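Local coordinates for acyl-[acyl-carrier-protein]--UDP-N-acetylglucosamine O-acyltransferase (Acinetobacter baumannii, PDB 4E6U), which catalyses the transfer of an acyl chain from acyl-carrier protein to UDP-N-acetylglucosamine, an early step in bacterial lipopolysaccharide synthesis, at residues 90-95 / 115-120; 132-137 / 150-155; 157-162 / 171-176; 176-181 / 190-195. All coordinates share one frame; numbering follows the deposited sequence.

The four contacts follow one another along the left-handed parallel beta-helix, where short strands repeat in stacked coils. Contacts 1 and 2 pair strands in register in one sheet and touch through neighbouring strands 118-119 and 136-137, their centres 10 Å apart. Contact 3, its centre about 12 Å from that of contact 2, stacks one corner on the next and brings together side chains from strands 160-161 and 172-173 of two sheets; strand 172-173 is the neighbour of 154-155. Contact 4, about 7 Å from contact 3 between centres, shares Ala-176 with it and meets the hairpin of strands 187-191 and 194-199. The series therefore runs from regular coil stacking to the end of the helix, 24 Å separating the centres of contacts 1 and 4.

Contact 1: residues 90-95 / 115-120; sequences NNNLIR and SHNLLM
Asn-92 and Asn-117 each hold CG anti to the carbonyl carbon (chi1 -62° and -63°), and the two side chains lie side by side with amide planes only 3° apart. They belong to a row of hydrogen-bonded asparagines, one per coil, at a turn of the left-handed parallel beta-helix, where equivalent residues of successive coils sit above one another. Asn-92 OD1 takes two hydrogen bonds from the same residue, one from Asn-117 N at 2.9 Å and one from Asn-117 ND2 at 3.0 Å. The donors approach from opposite faces of the carbonyl plane, so the oxygen is gripped between backbone and side chain. The pattern continues through the next coil, for Asn-117 OD1 accepts from Asn-135 N and its ND2 also gives to Gly-132 O.

Beyond the turn the strands pair in parallel: Leu-93 N bonds to Asn-117 O, Leu-119 N to Leu-93 O and Arg-95 N to Leu-119 O. Leu-118 CD1 rests 3.7 Å from Leu-93 CB. Arg-95 lays its CB and CG near Leu-119 O, then bends off to carbonyls of Val-73 and Cys-74 of the second subunit. On the outer side of the turn, His-116 lies beside Asn-91, whose CB stands over one ring face in a CH-pi contact, 3.8 Å from the ring centroid. Where the turn begins, Asn-90 N points almost straight at Ser-115 OG, 2.9 Å away.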
loop_
_atom_site.group_PDB
_atom_site.type_symbol
_atom_site.label_atom_id
_atom_site.label_comp_id
_atom_site.label_asym_id
_atom_site.label_seq_id
_atom_site.Cartn_x
_atom_site.Cartn_y
_atom_site.Cartn_z
ATOM N N ASN A 90 -23.354 -11.299 0.090
ATOM C CA ASN A 90 -24.258 -10.289 -0.431
ATOM C C ASN A 90 -23.925 -8.911 0.088
ATOM O O ASN A 90 -23.396 -8.767 1.187
ATOM C CB ASN A 90 -25.688 -10.614 0.013
ATOM C CG ASN A 90 -26.072 -12.027 -0.285
ATOM O OD1 ASN A 90 -25.896 -12.522 -1.387
ATOM N ND2 ASN A 90 -26.623 -12.705 0.729
ATOM N N ASN A 91 -24.257 -7.882 -0.688
ATOM C CA ASN A 91 -24.222 -6.513 -0.205
ATOM C C ASN A 91 -22.843 -6.023 0.235
ATOM O O ASN A 91 -22.720 -5.204 1.142
ATOM C CB ASN A 91 -25.257 -6.283 0.919
ATOM C CG ASN A 91 -26.689 -6.460 0.448
ATOM O OD1 ASN A 91 -27.209 -7.572 0.418
ATOM N ND2 ASN A 91 -27.324 -5.375 0.095
ATOM N N ASN A 92 -21.816 -6.522 -0.444
ATOM C CA ASN A 92 -20.453 -6.070 -0.195
ATOM C C ASN A 92 -20.079 -4.949 -1.123
ATOM O O ASN A 92 -20.614 -4.849 -2.229
ATOM C CB ASN A 92 -19.475 -7.215 -0.389
ATOM C CG ASN A 92 -19.727 -8.347 0.595
ATOM O OD1 ASN A 92 -19.471 -8.206 1.805
ATOM N ND2 ASN A 92 -20.216 -9.472 0.102
ATOM N N LEU A 93 -19.153 -4.130 -0.662
ATOM C CA LEU A 93 -18.559 -3.056 -1.458
ATOM C C LEU A 93 -17.087 -3.379 -1.590
ATOM O O LEU A 93 -16.382 -3.459 -0.580
ATOM C CB LEU A 93 -18.725 -1.721 -0.754
ATOM C CG LEU A 93 -20.167 -1.217 -0.624
ATOM C CD1 LEU A 93 -20.248 -0.037 0.329
ATOM C CD2 LEU A 93 -20.775 -0.848 -1.975
ATOM N N ILE A 94 -16.638 -3.601 -2.820
ATOM C CA ILE A 94 -15.242 -3.928 -3.108
ATOM C C ILE A 94 -14.687 -2.805 -3.974
ATOM O O ILE A 94 -15.054 -2.666 -5.146
ATOM C CB ILE A 94 -15.136 -5.312 -3.783
ATOM C CG1 ILE A 94 -15.668 -6.406 -2.830
ATOM C CG2 ILE A 94 -13.692 -5.605 -4.195
ATOM C CD1 ILE A 94 -15.883 -7.768 -3.457
ATOM N N ARG A 95 -13.851 -1.972 -3.374
ATOM C CA ARG A 95 -13.390 -0.761 -4.031
ATOM C C ARG A 95 -12.210 -1.003 -4.982
ATOM O O ARG A 95 -11.710 -2.131 -5.158
ATOM C CB ARG A 95 -13.041 0.274 -2.965
ATOM C CG ARG A 95 -14.266 0.714 -2.124
ATOM C CD ARG A 95 -15.434 1.211 -3.010
ATOM N NE ARG A 95 -14.958 2.294 -3.860
ATOM C CZ ARG A 95 -15.374 3.557 -3.839
ATOM N NH1 ARG A 95 -16.381 3.947 -3.056
ATOM N NH2 ARG A 95 -14.787 4.435 -4.647
ATOM N N SER A 115 -21.106 -11.058 4.066
ATOM C CA SER A 115 -22.015 -10.034 3.563
ATOM C C SER A 115 -21.860 -8.700 4.274
ATOM O O SER A 115 -21.404 -8.654 5.426
ATOM C CB SER A 115 -23.472 -10.510 3.704
ATOM O OG SER A 115 -23.679 -11.696 2.957
ATOM N N HIS A 116 -22.237 -7.615 3.599
ATOM C CA HIS A 116 -22.250 -6.282 4.184
ATOM C C HIS A 116 -20.865 -5.784 4.593
ATOM O O HIS A 116 -20.736 -4.979 5.513
ATOM C CB HIS A 116 -23.236 -6.205 5.371
ATOM C CG HIS A 116 -24.651 -6.484 4.981
ATOM N ND1 HIS A 116 -25.450 -5.540 4.372
ATOM C CD2 HIS A 116 -25.406 -7.599 5.105
ATOM C CE1 HIS A 116 -26.640 -6.064 4.136
ATOM N NE2 HIS A 116 -26.637 -7.313 4.564
ATOM N N ASN A 117 -19.843 -6.255 3.881
ATOM C CA ASN A 117 -18.475 -5.796 4.129
ATOM C C ASN A 117 -18.133 -4.610 3.251
ATOM O O ASN A 117 -18.647 -4.499 2.137
ATOM C CB ASN A 117 -17.520 -6.944 3.867
ATOM C CG ASN A 117 -17.747 -8.103 4.814
ATOM O OD1 ASN A 117 -17.505 -7.971 6.020
ATOM N ND2 ASN A 117 -18.171 -9.240 4.302
ATOM N N LEU A 118 -17.243 -3.767 3.747
ATOM C CA LEU A 118 -16.647 -2.688 2.951
ATOM C C LEU A 118 -15.160 -2.956 2.865
ATOM O O LEU A 118 -14.458 -2.960 3.894
ATOM C CB LEU A 118 -16.914 -1.336 3.598
ATOM C CG LEU A 118 -16.124 -0.146 3.040
ATOM C CD1 LEU A 118 -16.333 0.037 1.519
ATOM C CD2 LEU A 118 -16.458 1.158 3.769
ATOM N N LEU A 119 -14.692 -3.231 1.648
ATOM C CA LEU A 119 -13.271 -3.410 1.354
ATOM C C LEU A 119 -12.830 -2.159 0.626
ATOM O O LEU A 119 -13.145 -1.986 -0.554
ATOM C CB LEU A 119 -13.020 -4.675 0.524
ATOM C CG LEU A 119 -13.052 -6.023 1.257
ATOM C CD1 LEU A 119 -14.454 -6.327 1.766
ATOM C CD2 LEU A 119 -12.580 -7.145 0.350
ATOM N N MET A 120 -12.163 -1.270 1.344
ATOM C CA MET A 120 -11.711 -0.017 0.740
ATOM C C MET A 120 -10.564 -0.241 -0.216
ATOM O O MET A 120 -10.064 -1.357 -0.379
ATOM C CB MET A 120 -11.332 0.993 1.814
ATOM C CG MET A 120 -12.531 1.472 2.592
ATOM S SD MET A 120 -12.067 2.833 3.692
ATOM C CE MET A 120 -13.354 2.753 4.919
HETATM O O HOH W 1 -21.305 -2.927 2.520
HETATM O O HOH W 2 -28.386 -9.121 2.420
#

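Contact 2: residues 132-137 / 150-155; sequences GDHNIF and GDHVIV
Asn-135 and Val-153 meet in the tight part of this contact: Val-153 N gives a hydrogen bond of 2.8 Å to Asn-135 OD1, in the carbonyl plane and on a lone pair. Val-153 CB is pressed to 3.2 Å from Asn-135 OD1. The other end of the amide is held too, since Asn-135 ND2 donates to Gly-150 O at 2.9 Å with the acceptor close to the amide plane. Bonds at both ends fix the rotation of this buried group. Close by, Gly-132 CA approaches Asp-151 OD1 to 3.4 Å; that oxygen accepts from Asp-133 N on its anti side, the donor standing 26° out of the carboxylate plane.

The turn is one corner of a coil of the left-handed parallel beta-helix, and it sits over the corner of the next coil, with the parallel strands 136-137 and 154-155 following. Inside the helix, Phe-137 CD1 touches Val-155 CG2, their side chains crossing at a slant.

The outward side is looser. His-134 and His-152 point the same way with ring planes 5° apart, yet the rings are slid so far that they barely overlap. One face of the His-152 ring is met instead by His-134 CB, 3.6 Å from the ring centroid in a CH-pi contact. A water molecule donates to both His-134 O, at 2.7 Å, and Val-153 O, bridging the two segments; Val-153 O also accepts from Ile-136 N.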
loop_
_atom_site.group_PDB
_atom_site.type_symbol
_atom_site.label_atom_id
_atom_site.label_comp_id
_atom_site.label_asym_id
_atom_site.label_seq_id
_atom_site.Cartn_x
_atom_site.Cartn_y
_atom_site.Cartn_z
ATOM N N GLY A 132 -16.213 -12.788 7.871
ATOM C CA GLY A 132 -17.641 -12.782 8.188
ATOM C C GLY A 132 -18.388 -11.605 7.585
ATOM O O GLY A 132 -18.195 -11.269 6.400
ATOM N N ASP A 133 -19.238 -10.973 8.389
ATOM C CA ASP A 133 -20.165 -9.950 7.919
ATOM C C ASP A 133 -19.901 -8.615 8.581
ATOM O O ASP A 133 -19.384 -8.564 9.707
ATOM C CB ASP A 133 -21.604 -10.335 8.296
ATOM C CG ASP A 133 -22.045 -11.640 7.694
ATOM O OD1 ASP A 133 -21.496 -12.110 6.676
ATOM O OD2 ASP A 133 -23.003 -12.235 8.263
ATOM N N HIS A 134 -20.288 -7.520 7.920
ATOM C CA HIS A 134 -20.286 -6.176 8.515
ATOM C C HIS A 134 -18.908 -5.670 8.922
ATOM O O HIS A 134 -18.776 -4.863 9.853
ATOM C CB HIS A 134 -21.273 -6.067 9.713
ATOM C CG HIS A 134 -22.698 -6.350 9.350
ATOM N ND1 HIS A 134 -23.499 -5.434 8.700
ATOM C CD2 HIS A 134 -23.469 -7.445 9.558
ATOM C CE1 HIS A 134 -24.698 -5.961 8.511
ATOM N NE2 HIS A 134 -24.704 -7.177 9.024
ATOM N N ASN A 135 -17.883 -6.118 8.209
ATOM C CA ASN A 135 -16.528 -5.676 8.488
ATOM C C ASN A 135 -16.124 -4.496 7.621
ATOM O O ASN A 135 -16.694 -4.297 6.544
ATOM C CB ASN A 135 -15.563 -6.819 8.259
ATOM C CG ASN A 135 -15.884 -8.017 9.124
ATOM O OD1 ASN A 135 -15.806 -7.930 10.359
ATOM N ND2 ASN A 135 -16.240 -9.131 8.506
ATOM N N ILE A 136 -15.145 -3.737 8.082
ATOM C CA ILE A 136 -14.613 -2.608 7.317
ATOM C C ILE A 136 -13.117 -2.767 7.265
ATOM O O ILE A 136 -12.453 -2.823 8.305
ATOM C CB ILE A 136 -14.951 -1.249 7.955
ATOM C CG1 ILE A 136 -16.468 -1.023 7.998
ATOM C CG2 ILE A 136 -14.208 -0.115 7.204
ATOM C CD1 ILE A 136 -16.898 0.201 8.802
ATOM N N PHE A 137 -12.574 -2.847 6.054
ATOM C CA PHE A 137 -11.133 -2.860 5.819
ATOM C C PHE A 137 -10.784 -1.535 5.179
ATOM O O PHE A 137 -11.230 -1.250 4.062
ATOM C CB PHE A 137 -10.751 -3.999 4.885
ATOM C CG PHE A 137 -11.182 -5.352 5.367
ATOM C CD1 PHE A 137 -10.324 -6.130 6.141
ATOM C CD2 PHE A 137 -12.454 -5.826 5.083
ATOM C CE1 PHE A 137 -10.716 -7.373 6.588
ATOM C CE2 PHE A 137 -12.856 -7.068 5.508
ATOM C CZ PHE A 137 -11.984 -7.853 6.272
ATOM N N GLY A 150 -13.953 -12.302 11.990
ATOM C CA GLY A 150 -15.340 -12.468 12.422
ATOM C C GLY A 150 -16.265 -11.430 11.816
ATOM O O GLY A 150 -16.205 -11.182 10.604
ATOM N N ASP A 151 -17.128 -10.849 12.639
ATOM C CA ASP A 151 -18.117 -9.859 12.217
ATOM C C ASP A 151 -17.879 -8.531 12.898
ATOM O O ASP A 151 -17.360 -8.480 14.028
ATOM C CB ASP A 151 -19.541 -10.303 12.597
ATOM C CG ASP A 151 -19.889 -11.691 12.098
ATOM O OD1 ASP A 151 -19.515 -12.094 10.992
ATOM O OD2 ASP A 151 -20.572 -12.436 12.849
ATOM N N HIS A 152 -18.271 -7.442 12.248
ATOM C CA HIS A 152 -18.215 -6.115 12.874
ATOM C C HIS A 152 -16.813 -5.699 13.298
ATOM O O HIS A 152 -16.633 -4.976 14.277
ATOM C CB HIS A 152 -19.193 -6.051 14.060
ATOM C CG HIS A 152 -20.618 -6.168 13.648
ATOM N ND1 HIS A 152 -21.311 -5.120 13.085
ATOM C CD2 HIS A 152 -21.478 -7.211 13.696
ATOM C CE1 HIS A 152 -22.545 -5.511 12.811
ATOM N NE2 HIS A 152 -22.666 -6.776 13.162
ATOM N N VAL A 153 -15.817 -6.154 12.546
ATOM C CA VAL A 153 -14.419 -5.803 12.779
ATOM C C VAL A 153 -14.055 -4.560 11.960
ATOM O O VAL A 153 -14.565 -4.383 10.845
ATOM C CB VAL A 153 -13.502 -6.967 12.359
ATOM C CG1 VAL A 153 -12.026 -6.612 12.529
ATOM C CG2 VAL A 153 -13.865 -8.241 13.159
ATOM N N ILE A 154 -13.195 -3.707 12.500
ATOM C CA ILE A 154 -12.686 -2.568 11.734
ATOM C C ILE A 154 -11.186 -2.704 11.708
ATOM O O ILE A 154 -10.539 -2.823 12.761
ATOM C CB ILE A 154 -13.086 -1.217 12.338
ATOM C CG1 ILE A 154 -14.612 -1.088 12.369
ATOM C CG2 ILE A 154 -12.422 -0.039 11.576
ATOM C CD1 ILE A 154 -15.135 0.149 13.074
ATOM N N VAL A 155 -10.623 -2.706 10.503
ATOM C CA VAL A 155 -9.178 -2.767 10.332
ATOM C C VAL A 155 -8.693 -1.446 9.753
ATOM O O VAL A 155 -9.042 -1.077 8.629
ATOM C CB VAL A 155 -8.735 -3.934 9.442
ATOM C CG1 VAL A 155 -7.199 -4.040 9.419
ATOM C CG2 VAL A 155 -9.383 -5.259 9.904
HETATM O O HOH W 3 -17.214 -2.977 11.053
#

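Contact 3: residues 157-162 / 171-176; sequences GNSGIH and SMIGGA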
loop_
_atom_site.group_PDB
_atom_site.type_symbol
_atom_site.label_atom_id
_atom_site.label_comp_id
_atom_site.label_asym_id
_atom_site.label_seq_id
_atom_site.Cartn_x
_atom_site.Cartn_y
_atom_site.Cartn_z
ATOM N N GLY A 157 -6.343 1.655 8.251
ATOM C CA GLY A 157 -5.622 1.707 6.985
ATOM C C GLY A 157 -4.169 1.327 7.096
ATOM O O GLY A 157 -3.502 1.618 8.101
ATOM N N ASN A 158 -3.675 0.683 6.055
ATOM C CA ASN A 158 -2.276 0.332 5.930
ATOM C C ASN A 158 -1.806 -0.666 6.997
ATOM O O ASN A 158 -0.634 -0.686 7.395
ATOM C CB ASN A 158 -1.391 1.581 5.927
ATOM C CG ASN A 158 -0.056 1.307 5.318
ATOM O OD1 ASN A 158 0.077 0.408 4.487
ATOM N ND2 ASN A 158 0.957 2.059 5.738
ATOM N N SER A 159 -2.745 -1.465 7.485
ATOM C CA SER A 159 -2.413 -2.530 8.423
ATOM C C SER A 159 -2.194 -3.838 7.686
ATOM O O SER A 159 -2.684 -4.027 6.555
ATOM C CB SER A 159 -3.502 -2.701 9.474
ATOM O OG SER A 159 -3.614 -1.530 10.269
ATOM N N GLY A 160 -1.435 -4.730 8.315
ATOM C CA GLY A 160 -1.186 -6.074 7.810
ATOM C C GLY A 160 -1.529 -7.098 8.862
ATOM O O GLY A 160 -1.217 -6.921 10.048
ATOM N N ILE A 161 -2.158 -8.180 8.432
ATOM C CA ILE A 161 -2.498 -9.283 9.319
ATOM C C ILE A 161 -1.769 -10.527 8.850
ATOM O O ILE A 161 -1.983 -10.999 7.747
ATOM C CB ILE A 161 -4.001 -9.511 9.368
ATOM C CG1 ILE A 161 -4.706 -8.202 9.745
ATOM C CG2 ILE A 161 -4.331 -10.645 10.376
ATOM C CD1 ILE A 161 -6.196 -8.241 9.609
ATOM N N HIS A 162 -0.899 -11.051 9.707
ATOM C CA HIS A 162 -0.051 -12.209 9.417
ATOM C C HIS A 162 -0.854 -13.493 9.187
ATOM O O HIS A 162 -1.934 -13.674 9.749
ATOM C CB HIS A 162 0.906 -12.402 10.615
ATOM C CG HIS A 162 2.037 -13.362 10.381
ATOM N ND1 HIS A 162 1.934 -14.721 10.611
ATOM C CD2 HIS A 162 3.317 -13.144 9.992
ATOM C CE1 HIS A 162 3.097 -15.297 10.346
ATOM N NE2 HIS A 162 3.952 -14.364 9.968
ATOM N N SER A 171 -13.708 -6.439 17.282
ATOM C CA SER A 171 -12.362 -5.933 17.516
ATOM C C SER A 171 -12.060 -4.751 16.587
ATOM O O SER A 171 -12.749 -4.545 15.569
ATOM C CB SER A 171 -11.332 -7.039 17.332
ATOM O OG SER A 171 -11.345 -7.535 15.995
ATOM N N MET A 172 -11.047 -3.984 16.955
ATOM C CA MET A 172 -10.594 -2.856 16.140
ATOM C C MET A 172 -9.098 -2.871 16.066
ATOM O O MET A 172 -8.413 -2.949 17.088
ATOM C CB MET A 172 -11.047 -1.527 16.722
ATOM C CG MET A 172 -12.557 -1.342 16.792
ATOM S SD MET A 172 -13.057 0.312 17.339
ATOM C CE MET A 172 -12.329 1.330 16.053
ATOM N N ILE A 173 -8.578 -2.804 14.850
ATOM C CA ILE A 173 -7.147 -2.748 14.611
ATOM C C ILE A 173 -6.819 -1.315 14.210
ATOM O O ILE A 173 -7.385 -0.791 13.251
ATOM C CB ILE A 173 -6.722 -3.773 13.509
ATOM C CG1 ILE A 173 -6.800 -5.198 14.075
ATOM C CG2 ILE A 173 -5.308 -3.481 12.982
ATOM C CD1 ILE A 173 -6.817 -6.293 13.034
ATOM N N GLY A 174 -5.917 -0.670 14.942
ATOM C CA GLY A 174 -5.545 0.713 14.631
ATOM C C GLY A 174 -4.841 0.823 13.294
ATOM O O GLY A 174 -4.251 -0.141 12.801
ATOM N N GLY A 175 -4.893 2.013 12.709
ATOM C CA GLY A 175 -4.130 2.263 11.482
ATOM C C GLY A 175 -2.661 1.886 11.602
ATOM O O GLY A 175 -2.048 2.004 12.675
ATOM N N ALA A 176 -2.110 1.394 10.502
ATOM C CA ALA A 176 -0.687 1.123 10.344
ATOM C C ALA A 176 -0.160 0.102 11.343
ATOM O O ALA A 176 0.994 0.178 11.773
ATOM C CB ALA A 176 0.121 2.415 10.419
#
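Ser-159 reaches Ile-173 with its CB, which lies 4.0 Å from Ile-173 CG2. One atom further, OG is set beside its own backbone N, anti to the carbonyl carbon (chi1 -64°), and lies among backbone polar groups. Ser-159 OG is 3.7 Å from Ile-173 CG2, 3.0 Å from Gly-174 O and 3.3 Å from Ala-176 N, the last at an angle too poor for a hydrogen bond. Its bonds go to neighbours of the segments, to Gly-156 O and from Ser-177 N, so that the buried hydroxyl is satisfied at a corner. The one hydrogen bond between the segments runs from Ala-176 N to Gly-157 O, 2.8 Å long.

In the left-handed parallel beta-helix this polar part stacks one corner on that of the next coil, whereas the isoleucines come from strands 160-161 and 172-173, on different sides of the triangular prism. Ile-161 CD1 lies 4.0 Å from Ile-173 CD1. Ile-173 has two conformers, and its touches with Ser-159 and Ile-161 belong to one, so they are not certain. On the outer side, Asn-158 makes weak hydrogen bonds with Asn-158 of the second and third subunits.

Contact 4: residues 176-181 / 190-195; sequences ASLILK and SGNPAH
Ser-177 and Gly-191 form the polar half of the first shell. Gly-191 N donates to Ser-177 OG at 3.0 Å, and Gly-191 O in turn accepts from Leu-178 N at 2.9 Å, the donor tilted 30° out of the carbonyl plane. Ala-194 CB sits tightly on Leu-178 O, at 3.0 Å, and makes the apolar touch with Ile-179 CD1, at 3.8 Å. At the Asn-192 side, CB and CD2 of Leu-178 lie 3.6 and 3.5 Å from Asn-192 OD1, the two side chains crossing at a slant.

The second shell holds these groups in position. Ser-177 OG is also hydrogen-bonded to Gly-174 O, which orients the hydroxyl for Gly-191. The residues opposite belong to the tip of a beta-hairpin, where Ser-190 and His-195 exchange two backbone hydrogen bonds and a cis peptide precedes Pro-193. This hairpin packs against the last coil of the left-handed parallel beta-helix and leads into the C-terminal domain. Farther out, Asn-192 ND2 makes a weak hydrogen bond to Ala-176 O of the third subunit, so the turn also lies at the trimer interface.

Water completes the join, one molecule accepting from Ala-194 N at 2.8 Å and donating to Leu-178 O. Strand 178-179 is the outermost of its sheet within the chain; with Leu-178 N satisfied by Gly-191 O and Leu-178 O linked through water to Ala-194 N, the hairpin turn and a water take the place of a further coil's strand.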
loop_
_atom_site.group_PDB
_atom_site.type_symbol
_atom_site.label_atom_id
_atom_site.label_comp_id
_atom_site.label_asym_id
_atom_site.label_seq_id
_atom_site.Cartn_x
_atom_site.Cartn_y
_atom_site.Cartn_z
ATOM N N ALA A 176 -2.110 1.394 10.502
ATOM C CA ALA A 176 -0.687 1.123 10.344
ATOM C C ALA A 176 -0.160 0.102 11.343
ATOM O O ALA A 176 0.994 0.178 11.773
ATOM C CB ALA A 176 0.121 2.415 10.419
ATOM N N SER A 177 -1.001 -0.869 11.680
ATOM C CA SER A 177 -0.588 -1.929 12.603
ATOM C C SER A 177 -0.049 -3.146 11.886
ATOM O O SER A 177 -0.417 -3.432 10.736
ATOM C CB SER A 177 -1.754 -2.363 13.482
ATOM O OG SER A 177 -2.252 -1.303 14.261
ATOM N N LEU A 178 0.819 -3.883 12.570
ATOM C CA LEU A 178 1.295 -5.176 12.105
ATOM C C LEU A 178 0.790 -6.205 13.098
ATOM O O LEU A 178 1.245 -6.240 14.235
ATOM C CB LEU A 178 2.826 -5.213 11.972
ATOM C CG LEU A 178 3.440 -6.565 11.582
ATOM C CD1 LEU A 178 2.973 -7.027 10.194
ATOM C CD2 LEU A 178 4.962 -6.487 11.639
ATOM N N ILE A 179 -0.179 -7.003 12.686
ATOM C CA ILE A 179 -0.789 -7.986 13.572
ATOM C C ILE A 179 -0.170 -9.350 13.345
ATOM O O ILE A 179 -0.283 -9.920 12.263
ATOM C CB ILE A 179 -2.323 -8.036 13.366
ATOM C CG1 ILE A 179 -2.953 -6.657 13.629
ATOM C CG2 ILE A 179 -2.948 -9.137 14.242
ATOM C CD1 ILE A 179 -2.756 -6.105 15.038
ATOM N N LEU A 180 0.502 -9.871 14.370
ATOM C CA LEU A 180 1.240 -11.129 14.246
ATOM C C LEU A 180 0.621 -12.280 15.025
ATOM O O LEU A 180 1.030 -13.434 14.857
ATOM C CB LEU A 180 2.699 -10.945 14.691
ATOM C CG LEU A 180 3.513 -9.888 13.955
ATOM C CD1 LEU A 180 4.906 -9.800 14.582
ATOM C CD2 LEU A 180 3.604 -10.207 12.471
ATOM N N LYS A 181 -0.356 -11.958 15.873
ATOM C CA LYS A 181 -1.037 -12.939 16.715
ATOM C C LYS A 181 -2.530 -12.629 16.724
ATOM O O LYS A 181 -2.973 -11.665 16.096
ATOM C CB LYS A 181 -0.455 -12.927 18.136
ATOM C CG LYS A 181 0.985 -13.429 18.184
ATOM C CD LYS A 181 1.466 -13.556 19.604
ATOM C CE LYS A 181 2.882 -14.063 19.643
ATOM N NZ LYS A 181 3.397 -13.979 21.044
ATOM N N SER A 190 -3.323 -2.208 18.423
ATOM C CA SER A 190 -2.642 -1.352 17.467
ATOM C C SER A 190 -1.144 -1.389 17.657
ATOM O O SER A 190 -0.646 -1.773 18.723
ATOM C CB SER A 190 -3.153 0.089 17.574
ATOM O OG SER A 190 -2.851 0.629 18.842
ATOM N N GLY A 191 -0.438 -0.968 16.617
ATOM C CA GLY A 191 1.004 -0.778 16.674
ATOM C C GLY A 191 1.822 -1.688 15.778
ATOM O O GLY A 191 1.317 -2.673 15.198
ATOM N N ASN A 192 3.109 -1.339 15.703
ATOM C CA ASN A 192 4.152 -2.111 15.035
ATOM C C ASN A 192 5.444 -1.895 15.844
ATOM O O ASN A 192 6.204 -0.941 15.578
ATOM C CB ASN A 192 4.310 -1.629 13.589
ATOM C CG ASN A 192 5.445 -2.321 12.841
ATOM O OD1 ASN A 192 5.796 -3.468 13.116
ATOM N ND2 ASN A 192 6.016 -1.609 11.873
ATOM N N PRO A 193 5.689 -2.752 16.858
ATOM C CA PRO A 193 4.921 -3.938 17.313
ATOM C C PRO A 193 3.510 -3.660 17.894
ATOM O O PRO A 193 3.283 -2.586 18.464
ATOM C CB PRO A 193 5.835 -4.548 18.385
ATOM C CG PRO A 193 6.647 -3.397 18.890
ATOM C CD PRO A 193 6.882 -2.517 17.698
ATOM N N ALA A 194 2.607 -4.640 17.767
ATOM C CA ALA A 194 1.137 -4.469 17.986
ATOM C C ALA A 194 0.513 -5.057 19.259
ATOM O O ALA A 194 0.267 -6.282 19.337
ATOM C CB ALA A 194 0.387 -4.998 16.820
ATOM N N HIS A 195 0.168 -4.152 20.178
ATOM C CA HIS A 195 -0.287 -4.478 21.542
ATOM C C HIS A 195 -1.813 -4.356 21.680
ATOM O O HIS A 195 -2.440 -3.603 20.951
ATOM C CB HIS A 195 0.386 -3.526 22.548
ATOM C CG HIS A 195 1.887 -3.546 22.512
ATOM N ND1 HIS A 195 2.631 -4.611 22.975
ATOM C CD2 HIS A 195 2.783 -2.618 22.091
ATOM C CE1 HIS A 195 3.918 -4.347 22.826
ATOM N NE2 HIS A 195 4.038 -3.143 22.293
HETATM O O HOH W 4 3.662 -6.458 15.962
HETATM O O HOH W 5 1.115 -8.649 16.937
#